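Local coordinates for protein gamma-glutamyl-gamma-aminobutyraldehyde dehydrogenase (Burkholderia cenocepacia, PDB 4LIH) that probably oxidises aldehydes, such as gamma-glutamyl-gamma-aminobutyraldehyde, to carboxylic acids with NAD(P)+ as a member of the aldehyde dehydrogenase family, at residues Glu137-Ala142 / His488-Tyr493; Ala183-Pro188 / Ala248-Thr253; Thr296-Ile301 / Arg334-Gly339; Arg379-Ala382 / Phe387-Glu390. All coordinates share one frame; numbering follows the deposited sequence.

Contact 1: Glu137-Ala142 / His488-Tyr493; sequences EWFAEA and HALEKY
The last turns of helix 121-142 face the helically wound but irregularly bonded segment 488-493, with Phe139 and Leu490 the nearest pair at 8.9 Å between their CA atoms. Phe139 carries the helix side of the contact. Its CG stands anti to its own carbonyl carbon (chi1 -75°), which sends the ring across to the other segment. There its far end meets a methyl group, CZ lying 3.8 Å from Ala489 CB, while one flank runs past the branched end of Leu490, CD1 being 4.1 Å from Leu490 CD2. The Phe139 and Leu490 side chains pass each other head to tail; both neighbours reach the ring obliquely. Within the helix, Trp138 CE3 sits 3.8 Å above the centre of the Phe139 ring, so the edge of the indole, not its face, covers one face of the phenyl ring. In this aldehyde dehydrogenase fold, segment 488-493 leads into strand 494-502, and Ala489 lies about 8 Å, side chain to side chain, from Glu274, the predicted active-site residue. The segment is braced internally: Lys492 NZ curls back to donate to Ala489 O at 2.8 Å, on a lone pair in the carbonyl plane, and also hydrogen-bonds to Arg483 O. His488, turned away from the helix, donates from ND1 to Glu491 OE2 at 2.9 Å, from above the carboxylate plane, and its NE2 pairs with Glu149 of a neighbouring subunit. Trp138 NE1 reaches Asp144 O of a different subunit.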
loop_
_atom_site.group_PDB
_atom_site.type_symbol
_atom_site.label_atom_id
_atom_site.label_comp_id
_atom_site.label_asym_id
_atom_site.label_seq_id
_atom_site.Cartn_x
_atom_site.Cartn_y
_atom_site.Cartn_z
ATOM N N GLU A 137 11.159 -19.289 0.801
ATOM C CA GLU A 137 11.821 -18.348 -0.076
ATOM C C GLU A 137 11.060 -17.053 -0.274
ATOM O O GLU A 137 11.659 -15.945 -0.344
ATOM C CB GLU A 137 12.077 -18.983 -1.465
ATOM C CG GLU A 137 13.117 -20.111 -1.478
ATOM C CD GLU A 137 12.982 -21.083 -2.646
ATOM O OE1 GLU A 137 12.017 -21.085 -3.440
ATOM O OE2 GLU A 137 13.870 -21.917 -2.765
ATOM N N TRP A 138 9.741 -17.176 -0.419
ATOM C CA TRP A 138 8.892 -16.009 -0.735
ATOM C C TRP A 138 8.860 -15.088 0.478
ATOM O O TRP A 138 9.074 -13.889 0.365
ATOM C CB TRP A 138 7.496 -16.481 -1.107
ATOM C CG TRP A 138 6.602 -15.478 -1.760
ATOM C CD1 TRP A 138 6.441 -15.276 -3.096
ATOM C CD2 TRP A 138 5.716 -14.578 -1.109
ATOM N NE1 TRP A 138 5.523 -14.264 -3.329
ATOM C CE2 TRP A 138 5.029 -13.844 -2.127
ATOM C CE3 TRP A 138 5.449 -14.289 0.227
ATOM C CZ2 TRP A 138 4.098 -12.835 -1.840
ATOM C CZ3 TRP A 138 4.472 -13.302 0.521
ATOM C CH2 TRP A 138 3.815 -12.592 -0.538
ATOM N N PHE A 139 8.689 -15.649 1.672
ATOM C CA PHE A 139 8.695 -14.767 2.836
ATOM C C PHE A 139 10.081 -14.160 3.083
ATOM O O PHE A 139 10.175 -13.014 3.495
ATOM C CB PHE A 139 8.080 -15.422 4.075
ATOM C CG PHE A 139 6.565 -15.501 4.004
ATOM C CD1 PHE A 139 5.780 -14.338 4.185
ATOM C CD2 PHE A 139 5.944 -16.677 3.609
ATOM C CE1 PHE A 139 4.379 -14.390 4.109
ATOM C CE2 PHE A 139 4.567 -16.720 3.502
ATOM C CZ PHE A 139 3.795 -15.594 3.748
ATOM N N ALA A 140 11.138 -14.917 2.771
ATOM C CA ALA A 140 12.494 -14.425 2.868
ATOM C C ALA A 140 12.642 -13.241 1.937
ATOM O O ALA A 140 13.158 -12.172 2.310
ATOM C CB ALA A 140 13.487 -15.507 2.467
ATOM N N GLU A 141 12.174 -13.428 0.712
ATOM C CA GLU A 141 12.318 -12.394 -0.324
ATOM C C GLU A 141 11.429 -11.175 -0.044
ATOM O O GLU A 141 11.653 -10.114 -0.585
ATOM C CB GLU A 141 11.930 -12.982 -1.679
ATOM C CG GLU A 141 12.946 -13.928 -2.290
ATOM C CD GLU A 141 12.437 -14.595 -3.572
ATOM O OE1 GLU A 141 11.230 -14.556 -3.840
ATOM O OE2 GLU A 141 13.238 -15.142 -4.357
ATOM N N ALA A 142 10.389 -11.342 0.761
ATOM C CA ALA A 142 9.513 -10.209 1.119
ATOM C C ALA A 142 10.050 -9.327 2.252
ATOM O O ALA A 142 9.628 -8.172 2.360
ATOM C CB ALA A 142 8.150 -10.737 1.476
ATOM N N HIS A 488 -0.298 -10.887 4.279
ATOM C CA HIS A 488 -1.303 -10.911 5.343
ATOM C C HIS A 488 -1.018 -12.001 6.368
ATOM O O HIS A 488 -1.466 -11.904 7.469
ATOM C CB HIS A 488 -2.702 -11.149 4.751
ATOM C CG HIS A 488 -3.144 -10.037 3.859
ATOM N ND1 HIS A 488 -3.484 -8.800 4.342
ATOM C CD2 HIS A 488 -3.169 -9.931 2.514
ATOM C CE1 HIS A 488 -3.744 -7.989 3.330
ATOM N NE2 HIS A 488 -3.535 -8.647 2.210
ATOM N N ALA A 489 -0.263 -13.016 5.987
ATOM C CA ALA A 489 0.166 -14.068 6.939
ATOM C C ALA A 489 1.018 -13.494 8.082
ATOM O O ALA A 489 0.972 -13.985 9.213
ATOM C CB ALA A 489 0.902 -15.179 6.206
ATOM N N LEU A 490 1.777 -12.443 7.786
ATOM C CA LEU A 490 2.709 -11.838 8.755
ATOM C C LEU A 490 2.004 -11.125 9.916
ATOM O O LEU A 490 2.576 -10.948 10.995
ATOM C CB LEU A 490 3.645 -10.852 8.046
ATOM C CG LEU A 490 4.533 -11.521 7.002
ATOM C CD1 LEU A 490 5.001 -10.537 5.953
ATOM C CD2 LEU A 490 5.714 -12.217 7.663
ATOM N N GLU A 491 0.763 -10.731 9.705
ATOM C CA GLU A 491 -0.014 -10.040 10.738
ATOM C C GLU A 491 -0.228 -10.956 11.944
ATOM O O GLU A 491 -0.334 -10.492 13.088
ATOM C CB GLU A 491 -1.356 -9.536 10.176
ATOM C CG GLU A 491 -1.289 -8.902 8.765
ATOM C CD GLU A 491 -2.668 -8.552 8.154
ATOM O OE1 GLU A 491 -3.699 -8.813 8.788
ATOM O OE2 GLU A 491 -2.750 -8.015 7.018
ATOM N N LYS A 492 -0.249 -12.260 11.705
ATOM C CA LYS A 492 -0.465 -13.223 12.784
ATOM C C LYS A 492 0.714 -13.321 13.739
ATOM O O LYS A 492 0.555 -13.822 14.847
ATOM C CB LYS A 492 -0.762 -14.607 12.203
ATOM C CG LYS A 492 -1.898 -14.612 11.207
ATOM C CD LYS A 492 -2.377 -16.005 10.905
ATOM C CE LYS A 492 -1.238 -16.943 10.506
ATOM N NZ LYS A 492 -0.438 -16.384 9.401
ATOM N N TYR A 493 1.877 -12.815 13.313
ATOM C CA TYR A 493 3.172 -13.064 13.983
ATOM C C TYR A 493 3.888 -11.759 14.340
ATOM O O TYR A 493 5.097 -11.792 14.736
ATOM C CB TYR A 493 4.050 -13.884 13.033
ATOM C CG TYR A 493 3.428 -15.202 12.606
ATOM C CD1 TYR A 493 3.011 -16.140 13.554
ATOM C CD2 TYR A 493 3.239 -15.501 11.270
ATOM C CE1 TYR A 493 2.436 -17.341 13.171
ATOM C CE2 TYR A 493 2.618 -16.668 10.885
ATOM C CZ TYR A 493 2.240 -17.600 11.831
ATOM O OH TYR A 493 1.652 -18.771 11.463
#

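Contact 2: Ala183-Pro188 / Ala248-Thr253; sequences AWKFGP and AFTGST
Lys185 reaches from helix 178-191 to the end of strand 246-250, which belongs to the parallel part of the sheet in what is, by family, the Rossmann-like cofactor domain of an aldehyde dehydrogenase. Helix and strand run nearly antiparallel: the axes of segments 183-188 and 248-250 approach to 9.6 Å, at 160° between their directions. The lysine chain bends early and then straightens: chi2 is -49°, whereas the bonds from CG out to NZ are extended. The bend brings CD alongside Ala248, 3.9 Å from Ala248 CB, and carries the ammonium group on to the next residue whose side chain faces the helix. That residue is Thr250; between the two, Phe249 turns its ring to the other side of the strand, against Val255 and Ile259 of helix 253-266. Thr250 holds OG1 beside its backbone N and anti to its carbonyl carbon (chi1 -61°), which presents the hydroxyl to the lysine, and the two side chains meet at a slant. Asp484 makes a salt bridge with the same NZ, so the buried charge has a carboxylate partner as well as a hydroxyl. Thr250 also packs against Glu274, the predicted active-site residue, about 3 Å away between side chains; the pair of lysine and threonine therefore borders the probable catalytic region. Lys185 NZ donates to Thr250 OG1 at 2.8 Å, and Lys185 CE follows at 3.2 Å from the same oxygen.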
loop_
_atom_site.group_PDB
_atom_site.type_symbol
_atom_site.label_atom_id
_atom_site.label_comp_id
_atom_site.label_asym_id
_atom_site.label_seq_id
_atom_site.Cartn_x
_atom_site.Cartn_y
_atom_site.Cartn_z
ATOM N N ALA A 183 5.606 -25.365 7.047
ATOM C CA ALA A 183 6.279 -24.238 6.408
ATOM C C ALA A 183 5.357 -23.006 6.261
ATOM O O ALA A 183 5.809 -21.882 6.350
ATOM C CB ALA A 183 6.771 -24.664 5.057
ATOM N N TRP A 184 4.061 -23.218 6.018
ATOM C CA TRP A 184 3.095 -22.079 5.962
ATOM C C TRP A 184 3.051 -21.302 7.292
ATOM O O TRP A 184 2.786 -20.097 7.309
ATOM C CB TRP A 184 1.670 -22.572 5.635
ATOM C CG TRP A 184 1.451 -22.830 4.196
ATOM C CD1 TRP A 184 2.414 -22.986 3.239
ATOM C CD2 TRP A 184 0.196 -22.970 3.522
ATOM N NE1 TRP A 184 1.833 -23.239 2.018
ATOM C CE2 TRP A 184 0.475 -23.214 2.160
ATOM C CE3 TRP A 184 -1.143 -22.940 3.945
ATOM C CZ2 TRP A 184 -0.536 -23.417 1.195
ATOM C CZ3 TRP A 184 -2.159 -23.104 2.974
ATOM C CH2 TRP A 184 -1.833 -23.358 1.625
ATOM N N LYS A 185 3.276 -22.010 8.395
ATOM C CA LYS A 185 3.485 -21.364 9.698
ATOM C C LYS A 185 4.898 -20.815 9.867
ATOM O O LYS A 185 5.072 -19.628 10.122
ATOM C CB LYS A 185 3.178 -22.289 10.878
ATOM C CG LYS A 185 1.845 -23.035 10.854
ATOM C CD LYS A 185 0.640 -22.193 10.552
ATOM C CE LYS A 185 -0.591 -23.071 10.632
ATOM N NZ LYS A 185 -1.798 -22.381 10.113
ATOM N N PHE A 186 5.926 -21.647 9.741
ATOM C CA PHE A 186 7.268 -21.185 10.129
ATOM C C PHE A 186 7.938 -20.233 9.123
ATOM O O PHE A 186 8.845 -19.491 9.487
ATOM C CB PHE A 186 8.193 -22.359 10.530
ATOM C CG PHE A 186 8.552 -23.325 9.423
ATOM C CD1 PHE A 186 9.294 -22.925 8.312
ATOM C CD2 PHE A 186 8.265 -24.680 9.554
ATOM C CE1 PHE A 186 9.645 -23.839 7.345
ATOM C CE2 PHE A 186 8.626 -25.594 8.586
ATOM C CZ PHE A 186 9.331 -25.184 7.485
ATOM N N GLY A 187 7.564 -20.335 7.868
ATOM C CA GLY A 187 8.051 -19.407 6.817
ATOM C C GLY A 187 7.796 -17.962 7.171
ATOM O O GLY A 187 8.732 -17.183 7.401
ATOM N N PRO A 188 6.522 -17.598 7.319
ATOM C CA PRO A 188 6.301 -16.196 7.747
ATOM C C PRO A 188 6.729 -15.877 9.194
ATOM O O PRO A 188 7.226 -14.779 9.475
ATOM C CB PRO A 188 4.795 -16.038 7.608
ATOM C CG PRO A 188 4.221 -17.426 7.580
ATOM C CD PRO A 188 5.273 -18.265 6.894
ATOM N N ALA A 248 -0.393 -20.758 16.421
ATOM C CA ALA A 248 -0.954 -20.987 15.071
ATOM C C ALA A 248 -1.213 -22.479 14.871
ATOM O O ALA A 248 -0.290 -23.277 15.010
ATOM C CB ALA A 248 0.028 -20.483 14.009
ATOM N N PHE A 249 -2.471 -22.843 14.562
ATOM C CA PHE A 249 -2.953 -24.219 14.531
ATOM C C PHE A 249 -3.688 -24.463 13.217
ATOM O O PHE A 249 -4.396 -23.599 12.701
ATOM C CB PHE A 249 -3.892 -24.451 15.732
ATOM C CG PHE A 249 -4.665 -25.753 15.702
ATOM C CD1 PHE A 249 -4.121 -26.890 16.202
ATOM C CD2 PHE A 249 -5.966 -25.804 15.214
ATOM C CE1 PHE A 249 -4.807 -28.083 16.200
ATOM C CE2 PHE A 249 -6.674 -26.985 15.218
ATOM C CZ PHE A 249 -6.090 -28.142 15.708
ATOM N N THR A 250 -3.474 -25.639 12.651
ATOM C CA THR A 250 -4.280 -26.134 11.554
ATOM C C THR A 250 -4.695 -27.504 11.988
ATOM O O THR A 250 -3.839 -28.270 12.417
ATOM C CB THR A 250 -3.518 -26.218 10.225
ATOM O OG1 THR A 250 -3.067 -24.911 9.845
ATOM C CG2 THR A 250 -4.417 -26.770 9.080
ATOM N N GLY A 251 -5.998 -27.812 11.873
ATOM C CA GLY A 251 -6.557 -29.067 12.391
ATOM C C GLY A 251 -8.074 -29.052 12.442
ATOM O O GLY A 251 -8.693 -28.300 11.719
ATOM N N SER A 252 -8.653 -29.888 13.295
ATOM C CA SER A 252 -10.125 -29.967 13.465
ATOM C C SER A 252 -10.664 -28.903 14.434
ATOM O O SER A 252 -9.910 -28.246 15.132
ATOM C CB SER A 252 -10.529 -31.338 13.999
ATOM O OG SER A 252 -10.350 -31.430 15.409
ATOM N N THR A 253 -11.982 -28.801 14.525
ATOM C CA THR A 253 -12.622 -27.706 15.252
ATOM C C THR A 253 -12.657 -27.908 16.766
ATOM O O THR A 253 -12.568 -26.940 17.523
ATOM C CB THR A 253 -14.009 -27.495 14.661
ATOM O OG1 THR A 253 -13.856 -27.354 13.249
ATOM C CG2 THR A 253 -14.660 -26.264 15.191
#

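Contact 3: Thr296-Ile301 / Arg334-Gly339; sequences TAAGAI and RAYVPG
Tyr336 is the one residue of segment 334-339 that meets helix 290-302, and it does so by two kinds of contact, one apolar and one at its hydroxyl. The apolar one is light: ring atom CE1 lies 4.1 Å from Ala298 CB, a methyl that points at the other segment and approaches the ring obliquely. Beyond it the phenol reaches the next residue of the helix, Gly299, with CZ 4.0 Å from Gly299 CA. At the hydroxyl, Tyr336 OH comes to 3.2 Å from Gly299 CA, an oxygen against bare backbone. The direction of the side chain comes from its first torsion: CG stands anti to the carbonyl carbon of Tyr336 (chi1 -63°), and the ring extends across a separation of 8.6 Å between Ala298 CA and Tyr336 CA. On the helix side Ala300 N donates to Thr296 O at 2.8 Å, while Ile301 N turns to Ala298 O, three residues back. The contact lies away from the predicted active site, in the domain that by family carries the catalytic cysteine. Helix 319-333 lies alongside, its Leu329 and Ala332 touching Ala297 and Ala298, and the tyrosine comes three residues after its C-terminal end. Tyr336 also packs on Pro391 of strand 388-395, and is thus placed between helix 290-302 and that strand.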
loop_
_atom_site.group_PDB
_atom_site.type_symbol
_atom_site.label_atom_id
_atom_site.label_comp_id
_atom_site.label_asym_id
_atom_site.label_seq_id
_atom_site.Cartn_x
_atom_site.Cartn_y
_atom_site.Cartn_z
ATOM N N THR A 296 -11.167 -31.850 -12.999
ATOM C CA THR A 296 -10.780 -30.981 -11.846
ATOM C C THR A 296 -11.680 -31.264 -10.637
ATOM O O THR A 296 -11.211 -31.198 -9.505
ATOM C CB THR A 296 -10.852 -29.505 -12.282
ATOM O OG1 THR A 296 -9.949 -29.327 -13.370
ATOM C CG2 THR A 296 -10.484 -28.522 -11.194
ATOM N N ALA A 297 -12.955 -31.581 -10.871
ATOM C CA ALA A 297 -13.879 -31.957 -9.782
ATOM C C ALA A 297 -13.431 -33.246 -9.097
ATOM O O ALA A 297 -13.506 -33.354 -7.854
ATOM C CB ALA A 297 -15.319 -32.086 -10.283
ATOM N N ALA A 298 -12.924 -34.199 -9.893
ATOM C CA ALA A 298 -12.307 -35.403 -9.351
ATOM C C ALA A 298 -11.064 -35.070 -8.572
ATOM O O ALA A 298 -10.925 -35.568 -7.466
ATOM C CB ALA A 298 -12.013 -36.439 -10.438
ATOM N N GLY A 299 -10.184 -34.210 -9.109
ATOM C CA GLY A 299 -8.959 -33.855 -8.388
ATOM C C GLY A 299 -9.253 -33.114 -7.083
ATOM O O GLY A 299 -8.541 -33.252 -6.107
ATOM N N ALA A 300 -10.347 -32.373 -7.063
ATOM C CA ALA A 300 -10.650 -31.514 -5.936
ATOM C C ALA A 300 -10.975 -32.329 -4.698
ATOM O O ALA A 300 -10.924 -31.819 -3.619
ATOM C CB ALA A 300 -11.807 -30.581 -6.289
ATOM N N ILE A 301 -11.374 -33.574 -4.884
ATOM C CA ILE A 301 -11.842 -34.438 -3.803
ATOM C C ILE A 301 -11.016 -35.680 -3.633
ATOM O O ILE A 301 -11.077 -36.299 -2.604
ATOM C CB ILE A 301 -13.354 -34.805 -4.009
ATOM C CG1 ILE A 301 -13.943 -35.606 -2.830
ATOM C CG2 ILE A 301 -13.602 -35.572 -5.330
ATOM C CD1 ILE A 301 -13.730 -34.935 -1.457
ATOM N N ARG A 334 -11.420 -42.858 -12.163
ATOM C CA ARG A 334 -10.614 -44.060 -12.432
ATOM C C ARG A 334 -9.122 -43.877 -12.202
ATOM O O ARG A 334 -8.477 -44.801 -11.682
ATOM C CB ARG A 334 -10.859 -44.610 -13.854
ATOM N N ALA A 335 -8.568 -42.726 -12.560
ATOM C CA ALA A 335 -7.128 -42.492 -12.369
ATOM C C ALA A 335 -6.718 -42.550 -10.901
ATOM O O ALA A 335 -5.521 -42.580 -10.575
ATOM C CB ALA A 335 -6.745 -41.145 -12.936
ATOM N N TYR A 336 -7.703 -42.498 -10.004
ATOM C CA TYR A 336 -7.420 -42.432 -8.576
ATOM C C TYR A 336 -7.674 -43.760 -7.896
ATOM O O TYR A 336 -8.097 -43.789 -6.745
ATOM C CB TYR A 336 -8.256 -41.359 -7.904
ATOM C CG TYR A 336 -7.980 -39.992 -8.395
ATOM C CD1 TYR A 336 -8.646 -39.476 -9.477
ATOM C CD2 TYR A 336 -7.026 -39.203 -7.781
ATOM C CE1 TYR A 336 -8.380 -38.196 -9.939
ATOM C CE2 TYR A 336 -6.763 -37.930 -8.231
ATOM C CZ TYR A 336 -7.448 -37.426 -9.301
ATOM O OH TYR A 336 -7.144 -36.154 -9.726
ATOM N N VAL A 337 -7.410 -44.859 -8.583
ATOM C CA VAL A 337 -7.518 -46.172 -7.923
ATOM C C VAL A 337 -6.358 -46.245 -6.958
ATOM O O VAL A 337 -5.240 -45.929 -7.349
ATOM C CB VAL A 337 -7.439 -47.323 -8.951
ATOM N N PRO A 338 -6.589 -46.629 -5.692
ATOM C CA PRO A 338 -5.457 -46.594 -4.726
ATOM C C PRO A 338 -4.324 -47.476 -5.139
ATOM O O PRO A 338 -4.534 -48.451 -5.854
ATOM C CB PRO A 338 -6.058 -47.135 -3.433
ATOM C CG PRO A 338 -7.520 -46.944 -3.577
ATOM C CD PRO A 338 -7.822 -47.087 -5.049
ATOM N N GLY A 339 -3.116 -47.130 -4.730
ATOM C CA GLY A 339 -1.954 -47.972 -5.009
ATOM C C GLY A 339 -0.859 -47.601 -4.044
ATOM O O GLY A 339 -1.052 -46.721 -3.183
#

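Contact 4: Arg379-Ala382 / Phe387-Glu390; sequences RVNA and FYVE
Arg379 lays its extended chain along the neighbouring strand, CG lying 3.4 Å from Tyr388 O and NH2 4.1 Å from Phe387 CD1. With CG anti to the backbone N (chi1 180°) and the bonds out to NE also extended, the side chain runs beside Phe387 and points the same way, its guanidinium plane turned 38° from the ring. NE donates to a water at 2.9 Å, which lies at the edge of the guanidinium, in its plane. The same water donates to Val380 O at 3.0 Å and accepts from Tyr388 N, so one molecule joins the arginine to both backbones where the strands have drawn apart. The direct link is Val380 N to Tyr388 O, 3.0 Å long and nearly straight at 171°, although the donor stands above the carbonyl plane. This bond and the water bridge join strands 379-380 and 388-395, weakly bonded here, as an antiparallel beta hairpin at the margin of the mixed sheet of this aldehyde dehydrogenase that also holds strand 411-417; Arg379 and Val389 form its non-hydrogen-bonded pair. Arg379 and Val389 share one face, which is covered by helix 354-370 through Leu357, Leu361 and Ile364. On the other face Val380 straddles two residues: CG2 touches Tyr388 CB at 3.8 Å, and CG1 rests against Glu390 CG, each pair of side chains crossing at about a right angle. Asn381 CB lies 3.9 Å from Tyr388 CD2. Beyond this, Tyr388 OH hydrogen-bonds to Ile51 O, and Glu390 OE1 accepts from Ala378 N.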
loop_
_atom_site.group_PDB
_atom_site.type_symbol
_atom_site.label_atom_id
_atom_site.label_comp_id
_atom_site.label_asym_id
_atom_site.label_seq_id
_atom_site.Cartn_x
_atom_site.Cartn_y
_atom_site.Cartn_z
ATOM N N ARG A 379 -13.370 -50.394 0.791
ATOM C CA ARG A 379 -12.010 -50.613 1.214
ATOM C C ARG A 379 -11.296 -51.529 0.213
ATOM O O ARG A 379 -11.909 -52.450 -0.330
ATOM C CB ARG A 379 -11.958 -51.240 2.604
ATOM C CG ARG A 379 -10.534 -51.487 3.086
ATOM C CD ARG A 379 -10.499 -52.009 4.503
ATOM N NE ARG A 379 -9.129 -52.080 5.027
ATOM C CZ ARG A 379 -8.811 -52.309 6.300
ATOM N NH1 ARG A 379 -9.772 -52.510 7.203
ATOM N NH2 ARG A 379 -7.532 -52.359 6.683
ATOM N N VAL A 380 -10.007 -51.281 -0.014
ATOM C CA VAL A 380 -9.190 -52.134 -0.885
ATOM C C VAL A 380 -7.822 -52.456 -0.266
ATOM O O VAL A 380 -7.394 -51.832 0.709
ATOM C CB VAL A 380 -9.020 -51.532 -2.296
ATOM C CG1 VAL A 380 -10.295 -51.681 -3.127
ATOM C CG2 VAL A 380 -8.637 -50.080 -2.221
ATOM N N ASN A 381 -7.172 -53.490 -0.799
ATOM C CA ASN A 381 -5.815 -53.837 -0.403
ATOM C C ASN A 381 -5.569 -53.992 1.090
ATOM O O ASN A 381 -4.484 -53.663 1.589
ATOM C CB ASN A 381 -4.850 -52.796 -0.977
ATOM C CG ASN A 381 -5.044 -52.598 -2.467
ATOM O OD1 ASN A 381 -4.939 -53.545 -3.229
ATOM N ND2 ASN A 381 -5.326 -51.369 -2.885
ATOM N N ALA A 382 -6.564 -54.515 1.793
ATOM C CA ALA A 382 -6.458 -54.730 3.234
ATOM C C ALA A 382 -5.257 -55.620 3.561
ATOM O O ALA A 382 -4.606 -55.442 4.598
ATOM C CB ALA A 382 -7.727 -55.351 3.776
ATOM N N PHE A 387 -3.804 -48.803 4.583
ATOM C CA PHE A 387 -5.169 -48.298 4.691
ATOM C C PHE A 387 -5.577 -47.597 3.408
ATOM O O PHE A 387 -5.044 -46.574 3.093
ATOM C CB PHE A 387 -5.230 -47.367 5.884
ATOM C CG PHE A 387 -4.663 -47.994 7.126
ATOM C CD1 PHE A 387 -5.360 -49.000 7.748
ATOM C CD2 PHE A 387 -3.418 -47.648 7.599
ATOM C CE1 PHE A 387 -4.851 -49.628 8.872
ATOM C CE2 PHE A 387 -2.902 -48.249 8.711
ATOM C CZ PHE A 387 -3.594 -49.248 9.345
ATOM N N TYR A 388 -6.513 -48.202 2.675
ATOM C CA TYR A 388 -6.841 -47.800 1.297
ATOM C C TYR A 388 -8.352 -47.909 1.048
ATOM O O TYR A 388 -8.984 -48.853 1.506
ATOM C CB TYR A 388 -6.114 -48.680 0.296
ATOM C CG TYR A 388 -4.603 -48.653 0.386
ATOM C CD1 TYR A 388 -3.849 -47.681 -0.272
ATOM C CD2 TYR A 388 -3.940 -49.584 1.126
ATOM C CE1 TYR A 388 -2.472 -47.659 -0.184
ATOM C CE2 TYR A 388 -2.552 -49.590 1.207
ATOM C CZ TYR A 388 -1.824 -48.617 0.587
ATOM O OH TYR A 388 -0.435 -48.648 0.674
ATOM N N VAL A 389 -8.905 -46.927 0.344
ATOM C CA VAL A 389 -10.349 -46.855 0.066
ATOM C C VAL A 389 -10.480 -46.250 -1.316
ATOM O O VAL A 389 -9.731 -45.334 -1.694
ATOM C CB VAL A 389 -11.125 -46.106 1.193
ATOM C CG1 VAL A 389 -10.645 -44.683 1.363
ATOM C CG2 VAL A 389 -12.630 -46.144 0.975
ATOM N N GLU A 390 -11.396 -46.797 -2.096
ATOM C CA GLU A 390 -11.635 -46.316 -3.448
ATOM C C GLU A 390 -12.145 -44.864 -3.481
ATOM O O GLU A 390 -12.832 -44.427 -2.558
ATOM C CB GLU A 390 -12.653 -47.191 -4.166
ATOM C CG GLU A 390 -12.237 -48.622 -4.419
ATOM C CD GLU A 390 -13.400 -49.515 -4.822
ATOM O OE1 GLU A 390 -14.545 -49.292 -4.365
ATOM O OE2 GLU A 390 -13.160 -50.418 -5.649
HETATM O O HOH W 1 -6.852 -51.187 3.545
#

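From the N terminus, contact 1 opens first, on helix 121-142, and closes last, 346 residues later, so the other three lie within its loop. Contact 2 closes a loop of about 60 residues between helix 178-191 and strand 246-250, and touches contact 1: Tyr493 OH is 3.5 Å from Ala248 CB. Contact 3 closes about 33 residues between helix 290-302 and the loop after helix 319-333; contact 4 closes a hairpin, its segments five residues apart. These three follow in series without crossing, and contacts 3 and 4 touch, Pro338 CG lying 3.6 Å from Val380 CG2. Contact 2 belongs to the sheet with strand 246-250, contact 4 to that with strand 388-395; contacts 1 and 3 join helices to loops.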